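Local coordinates for protein transcriptional regulator containing CBS domains (Streptococcus pneumoniae, PDB 6UOF) that probably regulates transcription, using a pair of CBS domains, the part described here, as a likely sensor of small adenosine-containing ligands, at residues A[92-97]-A[111-116]; A[26-31]-A[52-57]. One frame throughout, in Å; residues are numbered along the deposited sequence.

Contact 1: residues A[92-97]-A[111-116]; sequences AEDFEM and VTRRDV
Arg113 reaches across to segment 92-97 and donates NH1 to Phe95 O at 2.9 Å, a nearly straight bond (N-H...O 160°) whose acceptor lies in the guanidinium plane. The setting is the second CBS motif of the chain, where helix 83-93 leads into strand 97-101 and strand 107-112 into helix 113-118. The backbone N of Arg113 donates to Glu96 O at 2.9 Å. Arginine suits this place because its length lets one group serve several acceptors: CG is anti to the backbone N (chi1 -175°), the chain stays extended to NE, and NH1 also binds Met90 O. Asp94 OD1 lies well out of the guanidinium plane, 3.8 Å from NH1, a long ion pair; a water joins that oxygen to NH2. Glu96, in one of its two conformers, bends at chi2 and brings OE2 to 3.5 Å from Arg113 CD, its acid suiting a place near, but not touching, the opposite charge. Asp94, with positive phi, ends the helix in a Schellman motif. Beyond it Met97, a selenomethionine, and Thr112 form an antiparallel non-hydrogen-bonded pair, and Met97 CA makes a CA-H...O contact of 3.4 Å with Val111 O. Thr112 and Asp115 belong to the T-x-x-D signature that contacts adenosyl nucleotides in many relatives. Threonine caps helix 113-118: chi1 of 71° sets OG1 to accept from Asp115 N at 3.3 Å, while Asp115 OD2 pairs with Arg10 NE.

Contact 2: residues A[26-31]-A[52-57]; sequences DYLDLV and VTMRDA
The Tyr27 ring is sandwiched between two valines: Val52 CG2 lies over one face, while Val31, one helical turn on from Tyr27, sets CG2 3.5 Å above the plane of the other, offset toward the rim. At the ring edge sits Met54, a selenomethionine, in a Met-aromatic contact, its SE 5.3 Å from the centroid. This is how helix 24-34 packs against the end of strand 48-52 and the short helix 54-57 in the first CBS motif. The CB of Tyr27 points toward the other segment and CG is anti to the backbone N (chi1 163°). Tyrosine suits the place because its flat ring takes apolar contacts from both segments while its hydroxyl hydrogen-bonds to Ser37 O. Val52 CG1 meets Tyr27 CD1 at 3.8 Å. Alanine's single methyl suits a close approach, and Ala57 CB comes obliquely to 3.7 Å from Tyr27 CD2. Met54 suits its place by flexibility: with bends at chi2 and chi3, its CE lies 3.9 Å from Tyr27 CE2, where it also touches both methyls of Val31, while SE packs against Leu28 CD2. Second-shell bonds fix helix 54-57 through a capping box. Asp56 N donates to Thr53 OG1 at 3.2 Å, and Thr53 N returns a bond of 3.0 Å to Asp56 OD2, which also binds Ser71 OG.

How the contacts relate
Both segments of contact 2 precede those of contact 1 in the chain, and each contact belongs to its own CBS domain. Their centres are 18 Å apart and their nearest atoms about 5 Å, without touching. Contact 2 packs helix 24-34 on a strand end and helix 54-57, whereas contact 1 joins the turn after helix 83-93 to the strand-helix junction at 111-113; the strands belong to two separate three-stranded sheets. The halves are interwoven: strand 10-11 pairs with strand 107-112, and Arg38 touches Thr53 of contact 2 as well as Glu96 and Met97 of contact 1. Such a tandem is the CBS pair, or Bateman module, which in many relatives binds adenosyl ligands in clefts between the repeats.

Contact 1: residues A[92-97]-A[111-116]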
ATOM      1  N   ALA A  92      14.067  -2.979   9.133  1.00 14.58           N
ATOM      2  CA  ALA A  92      15.326  -3.219   8.398  1.00 15.51           C
ATOM      3  C   ALA A  92      15.315  -2.506   7.045  1.00 15.54           C
ATOM      4  O   ALA A  92      16.388  -2.026   6.644  1.00 16.32           O
ATOM      5  CB  ALA A  92      15.535  -4.704   8.215  1.00 16.60           C
ATOM      6  N   GLU A  93      14.159  -2.435   6.368  1.00 15.63           N
ATOM      7  CA  GLU A  93      14.051  -1.907   4.973  1.00 17.26           C
ATOM      8  C   GLU A  93      13.330  -0.551   4.911  1.00 17.28           C
ATOM      9  O   GLU A  93      13.100  -0.056   3.802  1.00 19.72           O
ATOM     10  CB  GLU A  93      13.409  -2.985   4.099  1.00 18.88           C
ATOM     11  CG  GLU A  93      14.242  -4.258   4.059  1.00 21.50           C
ATOM     12  CD  GLU A  93      13.663  -5.426   3.275  1.00 23.36           C
ATOM     13  OE1 GLU A  93      12.756  -5.210   2.463  1.00 25.57           O
ATOM     14  OE2 GLU A  93      14.118  -6.558   3.499  1.00 30.08           O
ATOM     15  N   ASP A  94      13.001   0.019   6.069  1.00 16.97           N
ATOM     16  CA  ASP A  94      12.399   1.371   6.233  1.00 18.29           C
ATOM     17  C   ASP A  94      11.095   1.494   5.438  1.00 17.72           C
ATOM     18  O   ASP A  94      10.964   2.385   4.591  1.00 20.80           O
ATOM     19  CB  ASP A  94      13.401   2.481   5.917  1.00 21.17           C
ATOM     20  CG  ASP A  94      13.015   3.800   6.564  1.00 21.87           C
ATOM     21  OD1 ASP A  94      12.632   3.783   7.766  1.00 24.10           O
ATOM     22  OD2 ASP A  94      13.083   4.827   5.875  1.00 23.93           O
ATOM     23  N   PHE A  95      10.162   0.593   5.703  1.00 14.45           N
ATOM     24  CA  PHE A  95       8.819   0.713   5.100  1.00 14.13           C
ATOM     25  C   PHE A  95       7.892   1.527   6.008  1.00 13.62           C
ATOM     26  O   PHE A  95       7.981   1.445   7.259  1.00 14.45           O
ATOM     27  CB  PHE A  95       8.178  -0.668   4.934  1.00 14.75           C
ATOM     28  CG  PHE A  95       8.674  -1.473   3.763  1.00 15.85           C
ATOM     29  CD1 PHE A  95       9.754  -2.339   3.879  1.00 17.62           C
ATOM     30  CD2 PHE A  95       8.028  -1.382   2.538  1.00 17.59           C
ATOM     31  CE1 PHE A  95      10.171  -3.092   2.790  1.00 18.63           C
ATOM     32  CE2 PHE A  95       8.463  -2.122   1.454  1.00 18.68           C
ATOM     33  CZ  PHE A  95       9.540  -2.966   1.582  1.00 19.33           C
ATOM     34  N   GLU A  96       6.945   2.212   5.379  1.00 13.91           N
ATOM     35  CA  GLU A  96       5.877   2.978   6.077  0.60 14.59           C
ATOM     36  C   GLU A  96       4.544   2.242   5.941  1.00 13.98           C
ATOM     37  O   GLU A  96       3.654   2.405   6.763  1.00 13.89           O
ATOM     38  CB  GLU A  96       5.732   4.375   5.474  0.60 16.49           C
ATOM     39  CG  GLU A  96       6.896   5.310   5.758  0.60 19.00           C
ATOM     40  CD  GLU A  96       6.872   5.971   7.127  0.60 20.62           C
ATOM     41  OE1 GLU A  96       7.523   7.019   7.275  0.60 26.23           O
ATOM     42  OE2 GLU A  96       6.179   5.460   8.031  0.60 24.13           O
HETATM   43  N   MSE A  97       4.434   1.382   4.919  1.00 13.55           N
HETATM   44  CA  MSE A  97       3.119   0.758   4.553  1.00 14.60           C
HETATM   45  C   MSE A  97       3.436  -0.541   3.820  1.00 14.08           C
HETATM   46  O   MSE A  97       4.424  -0.583   3.108  1.00 14.83           O
HETATM   47  CB  MSE A  97       2.364   1.721   3.632  1.00 16.97           C
HETATM   48  CG  MSE A  97       1.022   1.269   3.082  1.00 18.43           C
HETATM   49 SE   MSE A  97       1.174   0.193   1.463  1.00 17.71          SE
HETATM   50  CE  MSE A  97       1.876   1.282   0.015  1.00 19.51           C
ATOM     51  N   VAL A 111      -1.148  -2.555   6.009  1.00 12.12           N
ATOM     52  CA  VAL A 111      -0.711  -2.394   7.427  1.00 13.67           C
ATOM     53  C   VAL A 111       0.235  -1.191   7.440  1.00 12.66           C
ATOM     54  O   VAL A 111       1.071  -1.052   6.519  1.00 13.00           O
ATOM     55  CB  VAL A 111      -0.053  -3.638   8.041  1.00 16.54           C
ATOM     56  CG1 VAL A 111      -1.015  -4.789   8.110  1.00 18.35           C
ATOM     57  CG2 VAL A 111       1.227  -4.048   7.353  1.00 18.18           C
ATOM     58  N   THR A 112       0.060  -0.327   8.429  1.00 12.86           N
ATOM     59  CA  THR A 112       0.912   0.882   8.520  1.00 12.85           C
ATOM     60  C   THR A 112       1.979   0.689   9.597  1.00 12.92           C
ATOM     61  O   THR A 112       1.742  -0.025  10.590  1.00 13.64           O
ATOM     62  CB  THR A 112       0.108   2.149   8.824  1.00 14.33           C
ATOM     63  OG1 THR A 112      -0.325   2.029  10.182  1.00 15.78           O
ATOM     64  CG2 THR A 112      -1.048   2.378   7.872  1.00 15.45           C
ATOM     65  N   ARG A 113       3.095   1.388   9.429  1.00 13.46           N
ATOM     66  CA  ARG A 113       4.227   1.317  10.381  1.00 13.14           C
ATOM     67  C   ARG A 113       3.769   1.753  11.778  1.00 14.08           C
ATOM     68  O   ARG A 113       4.092   1.059  12.756  1.00 14.47           O
ATOM     69  CB  ARG A 113       5.365   2.214   9.884  1.00 13.69           C
ATOM     70  CG  ARG A 113       6.625   2.125  10.721  1.00 13.70           C
ATOM     71  CD  ARG A 113       7.618   3.181  10.252  1.00 14.06           C
ATOM     72  NE  ARG A 113       8.855   3.033  11.000  1.00 14.28           N
ATOM     73  CZ  ARG A 113       9.925   2.337  10.606  1.00 14.66           C
ATOM     74  NH1 ARG A 113       9.946   1.710   9.439  1.00 14.92           N
ATOM     75  NH2 ARG A 113      10.975   2.248  11.402  1.00 15.06           N
ATOM     76  N   ARG A 114       3.026   2.856  11.871  1.00 15.37           N
ATOM     77  CA  ARG A 114       2.626   3.344  13.217  1.00 16.93           C
ATOM     78  C   ARG A 114       1.791   2.275  13.935  1.00 16.57           C
ATOM     79  O   ARG A 114       2.002   2.059  15.132  1.00 16.74           O
ATOM     80  CB  ARG A 114       1.825   4.644  13.106  1.00 20.79           C
ATOM     81  CG  ARG A 114       1.701   5.391  14.424  1.00 24.64           C
ATOM     82  CD  ARG A 114       0.516   6.332  14.535  1.00 30.13           C
ATOM     83  NE  ARG A 114      -0.660   5.677  15.110  1.00 35.85           N
ATOM     84  CZ  ARG A 114      -1.624   5.063  14.425  1.00 34.84           C
ATOM     85  NH1 ARG A 114      -1.586   5.004  13.104  1.00 34.33           N
ATOM     86  NH2 ARG A 114      -2.638   4.512  15.072  1.00 41.30           N
ATOM     87  N   ASP A 115       0.864   1.624  13.233  1.00 15.36           N
ATOM     88  CA  ASP A 115       0.033   0.616  13.933  1.00 15.88           C
ATOM     89  C   ASP A 115       0.895  -0.569  14.365  1.00 15.64           C
ATOM     90  O   ASP A 115       0.697  -1.074  15.473  1.00 17.13           O
ATOM     91  CB  ASP A 115      -1.122   0.172  13.042  1.00 15.88           C
ATOM     92  CG  ASP A 115      -2.180   1.239  12.834  1.00 16.74           C
ATOM     93  OD1 ASP A 115      -2.342   2.086  13.739  1.00 19.31           O
ATOM     94  OD2 ASP A 115      -2.874   1.191  11.797  1.00 17.76           O
ATOM     95  N   VAL A 116       1.831  -0.990  13.523  1.00 14.97           N
ATOM     96  CA  VAL A 116       2.682  -2.161  13.857  1.00 16.44           C
ATOM     97  C   VAL A 116       3.574  -1.824  15.049  1.00 17.47           C
ATOM     98  O   VAL A 116       3.702  -2.616  15.976  1.00 19.95           O
ATOM     99  CB  VAL A 116       3.502  -2.591  12.629  1.00 16.05           C
ATOM    100  CG1 VAL A 116       4.618  -3.552  13.005  1.00 17.41           C
ATOM    101  CG2 VAL A 116       2.613  -3.184  11.544  1.00 16.21           C
TER
HETATM  102  O   HOH W   1      13.192   1.693   9.692  1.00 17.54           O

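Contact 2: residues A[26-31]-A[52-57]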
ATOM      1  N   ASP A  26      -5.190  12.119  -9.746  1.00 15.59           N
ATOM      2  CA  ASP A  26      -6.017  11.322  -8.804  1.00 15.71           C
ATOM      3  C   ASP A  26      -5.205  10.990  -7.549  1.00 14.53           C
ATOM      4  O   ASP A  26      -5.776  11.044  -6.443  1.00 15.20           O
ATOM      5  CB  ASP A  26      -6.527  10.041  -9.461  1.00 15.86           C
ATOM      6  CG  ASP A  26      -7.460  10.276 -10.634  1.00 17.39           C
ATOM      7  OD1 ASP A  26      -8.248  11.227 -10.573  1.00 19.11           O
ATOM      8  OD2 ASP A  26      -7.367   9.510 -11.603  1.00 18.00           O
ATOM      9  N   TYR A  27      -3.922  10.662  -7.705  1.00 14.07           N
ATOM     10  CA  TYR A  27      -3.042  10.360  -6.542  1.00 13.59           C
ATOM     11  C   TYR A  27      -2.920  11.602  -5.649  1.00 13.96           C
ATOM     12  O   TYR A  27      -3.140  11.502  -4.418  1.00 13.77           O
ATOM     13  CB  TYR A  27      -1.663   9.895  -7.015  1.00 13.10           C
ATOM     14  CG  TYR A  27      -0.606   9.959  -5.947  1.00 12.79           C
ATOM     15  CD1 TYR A  27      -0.486   8.975  -4.979  1.00 12.75           C
ATOM     16  CD2 TYR A  27       0.220  11.061  -5.854  1.00 13.73           C
ATOM     17  CE1 TYR A  27       0.474   9.048  -3.982  1.00 12.74           C
ATOM     18  CE2 TYR A  27       1.161  11.164  -4.844  1.00 13.47           C
ATOM     19  CZ  TYR A  27       1.271  10.171  -3.894  1.00 13.05           C
ATOM     20  OH  TYR A  27       2.201  10.255  -2.898  1.00 13.25           O
ATOM     21  N   LEU A  28      -2.616  12.757  -6.240  1.00 14.37           N
ATOM     22  CA  LEU A  28      -2.450  13.999  -5.433  1.00 15.54           C
ATOM     23  C   LEU A  28      -3.755  14.331  -4.700  1.00 16.39           C
ATOM     24  O   LEU A  28      -3.684  14.765  -3.530  1.00 16.78           O
ATOM     25  CB  LEU A  28      -1.987  15.147  -6.335  1.00 16.33           C
ATOM     26  CG  LEU A  28      -0.603  14.963  -6.959  1.00 16.45           C
ATOM     27  CD1 LEU A  28      -0.280  16.096  -7.924  1.00 17.66           C
ATOM     28  CD2 LEU A  28       0.477  14.856  -5.887  1.00 16.70           C
ATOM     29  N   ASP A  29      -4.902  14.121  -5.346  1.00 16.57           N
ATOM     30  CA  ASP A  29      -6.208  14.389  -4.694  1.00 18.29           C
ATOM     31  C   ASP A  29      -6.393  13.423  -3.517  1.00 16.68           C
ATOM     32  O   ASP A  29      -6.918  13.858  -2.460  1.00 17.30           O
ATOM     33  CB  ASP A  29      -7.364  14.249  -5.688  1.00 20.51           C
ATOM     34  CG  ASP A  29      -7.385  15.288  -6.796  1.00 23.68           C
ATOM     35  OD1 ASP A  29      -6.712  16.339  -6.641  1.00 26.32           O
ATOM     36  OD2 ASP A  29      -8.080  15.044  -7.807  1.00 28.20           O
ATOM     37  N   LEU A  30      -6.033  12.148  -3.699  1.00 15.37           N
ATOM     38  CA  LEU A  30      -6.223  11.141  -2.616  1.00 14.63           C
ATOM     39  C   LEU A  30      -5.304  11.479  -1.437  1.00 14.27           C
ATOM     40  O   LEU A  30      -5.716  11.286  -0.278  1.00 14.01           O
ATOM     41  CB  LEU A  30      -5.943   9.735  -3.149  1.00 14.03           C
ATOM     42  CG  LEU A  30      -6.375   8.606  -2.218  1.00 15.10           C
ATOM     43  CD1 LEU A  30      -7.874   8.633  -1.977  1.00 15.77           C
ATOM     44  CD2 LEU A  30      -5.941   7.262  -2.758  1.00 15.55           C
ATOM     45  N   VAL A  31      -4.108  11.990  -1.730  1.00 14.17           N
ATOM     46  CA  VAL A  31      -3.177  12.371  -0.634  1.00 14.50           C
ATOM     47  C   VAL A  31      -3.858  13.425   0.249  1.00 15.41           C
ATOM     48  O   VAL A  31      -3.797  13.308   1.485  1.00 15.78           O
ATOM     49  CB  VAL A  31      -1.849  12.894  -1.197  1.00 14.49           C
ATOM     50  CG1 VAL A  31      -0.997  13.540  -0.111  1.00 14.83           C
ATOM     51  CG2 VAL A  31      -1.069  11.809  -1.919  1.00 13.83           C
ATOM     52  N   VAL A  52       2.541   3.337  -5.057  1.00 11.41           N
ATOM     53  CA  VAL A  52       2.855   4.716  -5.510  1.00 11.94           C
ATOM     54  C   VAL A  52       3.122   5.574  -4.271  1.00 12.69           C
ATOM     55  O   VAL A  52       2.325   5.544  -3.309  1.00 12.46           O
ATOM     56  CB  VAL A  52       1.775   5.293  -6.448  1.00 13.42           C
ATOM     57  CG1 VAL A  52       0.392   5.324  -5.826  1.00 13.41           C
ATOM     58  CG2 VAL A  52       2.156   6.663  -6.976  1.00 14.97           C
ATOM     59  N   THR A  53       4.256   6.268  -4.297  1.00 13.12           N
ATOM     60  CA  THR A  53       4.710   7.158  -3.197  1.00 13.84           C
ATOM     61  C   THR A  53       4.905   8.566  -3.745  1.00 13.42           C
ATOM     62  O   THR A  53       4.859   8.777  -4.951  1.00 13.65           O
ATOM     63  CB  THR A  53       6.032   6.651  -2.611  1.00 15.49           C
ATOM     64  OG1 THR A  53       7.059   6.912  -3.575  1.00 17.25           O
ATOM     65  CG2 THR A  53       5.977   5.175  -2.281  1.00 16.21           C
HETATM   66  N   MSE A  54       5.146   9.529  -2.860  1.00 13.82           N
HETATM   67  CA  MSE A  54       5.325  10.896  -3.303  1.00 14.36           C
HETATM   68  C   MSE A  54       6.635  11.007  -4.091  1.00 15.23           C
HETATM   69  O   MSE A  54       6.734  11.815  -5.014  1.00 16.30           O
HETATM   70  CB  MSE A  54       5.275  11.865  -2.119  1.00 14.74           C
HETATM   71  CG  MSE A  54       5.271  13.316  -2.540  1.00 15.41           C
HETATM   72 SE   MSE A  54       3.751  13.913  -3.614  1.00 16.10          SE
HETATM   73  CE  MSE A  54       2.335  13.838  -2.277  1.00 16.47           C
ATOM     74  N   ARG A  55       7.644  10.197  -3.738  1.00 15.72           N
ATOM     75  CA  ARG A  55       8.873  10.181  -4.530  1.00 18.05           C
ATOM     76  C   ARG A  55       8.556   9.759  -5.973  1.00 16.96           C
ATOM     77  O   ARG A  55       9.142  10.297  -6.912  1.00 18.86           O
ATOM     78  CB  ARG A  55       9.895   9.217  -3.917  1.00 20.86           C
ATOM     79  CG  ARG A  55      11.144   9.000  -4.760  1.00 25.03           C
ATOM     80  CD  ARG A  55      12.184   8.119  -4.086  1.00 29.82           C
ATOM     81  NE  ARG A  55      11.939   6.684  -4.215  1.00 33.21           N
ATOM     82  CZ  ARG A  55      12.599   5.858  -5.032  1.00 38.03           C
ATOM     83  NH1 ARG A  55      13.575   6.303  -5.808  1.00 42.25           N
ATOM     84  NH2 ARG A  55      12.289   4.573  -5.058  1.00 40.50           N
ATOM     85  N   ASP A  56       7.638   8.814  -6.138  1.00 16.34           N
ATOM     86  CA  ASP A  56       7.286   8.319  -7.490  1.00 16.49           C
ATOM     87  C   ASP A  56       6.479   9.342  -8.294  1.00 16.52           C
ATOM     88  O   ASP A  56       6.727   9.456  -9.496  1.00 17.18           O
ATOM     89  CB  ASP A  56       6.404   7.082  -7.387  1.00 15.96           C
ATOM     90  CG  ASP A  56       7.051   5.864  -6.766  1.00 16.53           C
ATOM     91  OD1 ASP A  56       8.261   5.685  -6.956  1.00 18.60           O
ATOM     92  OD2 ASP A  56       6.320   5.069  -6.147  1.00 16.96           O
ATOM     93  N   ALA A  57       5.558  10.066  -7.649  1.00 16.07           N
ATOM     94  CA  ALA A  57       4.549  10.841  -8.409  1.00 16.52           C
ATOM     95  C   ALA A  57       4.653  12.359  -8.252  1.00 17.55           C
ATOM     96  O   ALA A  57       4.094  13.044  -9.117  1.00 18.94           O
ATOM     97  CB  ALA A  57       3.177  10.387  -7.960  1.00 17.26           C
TER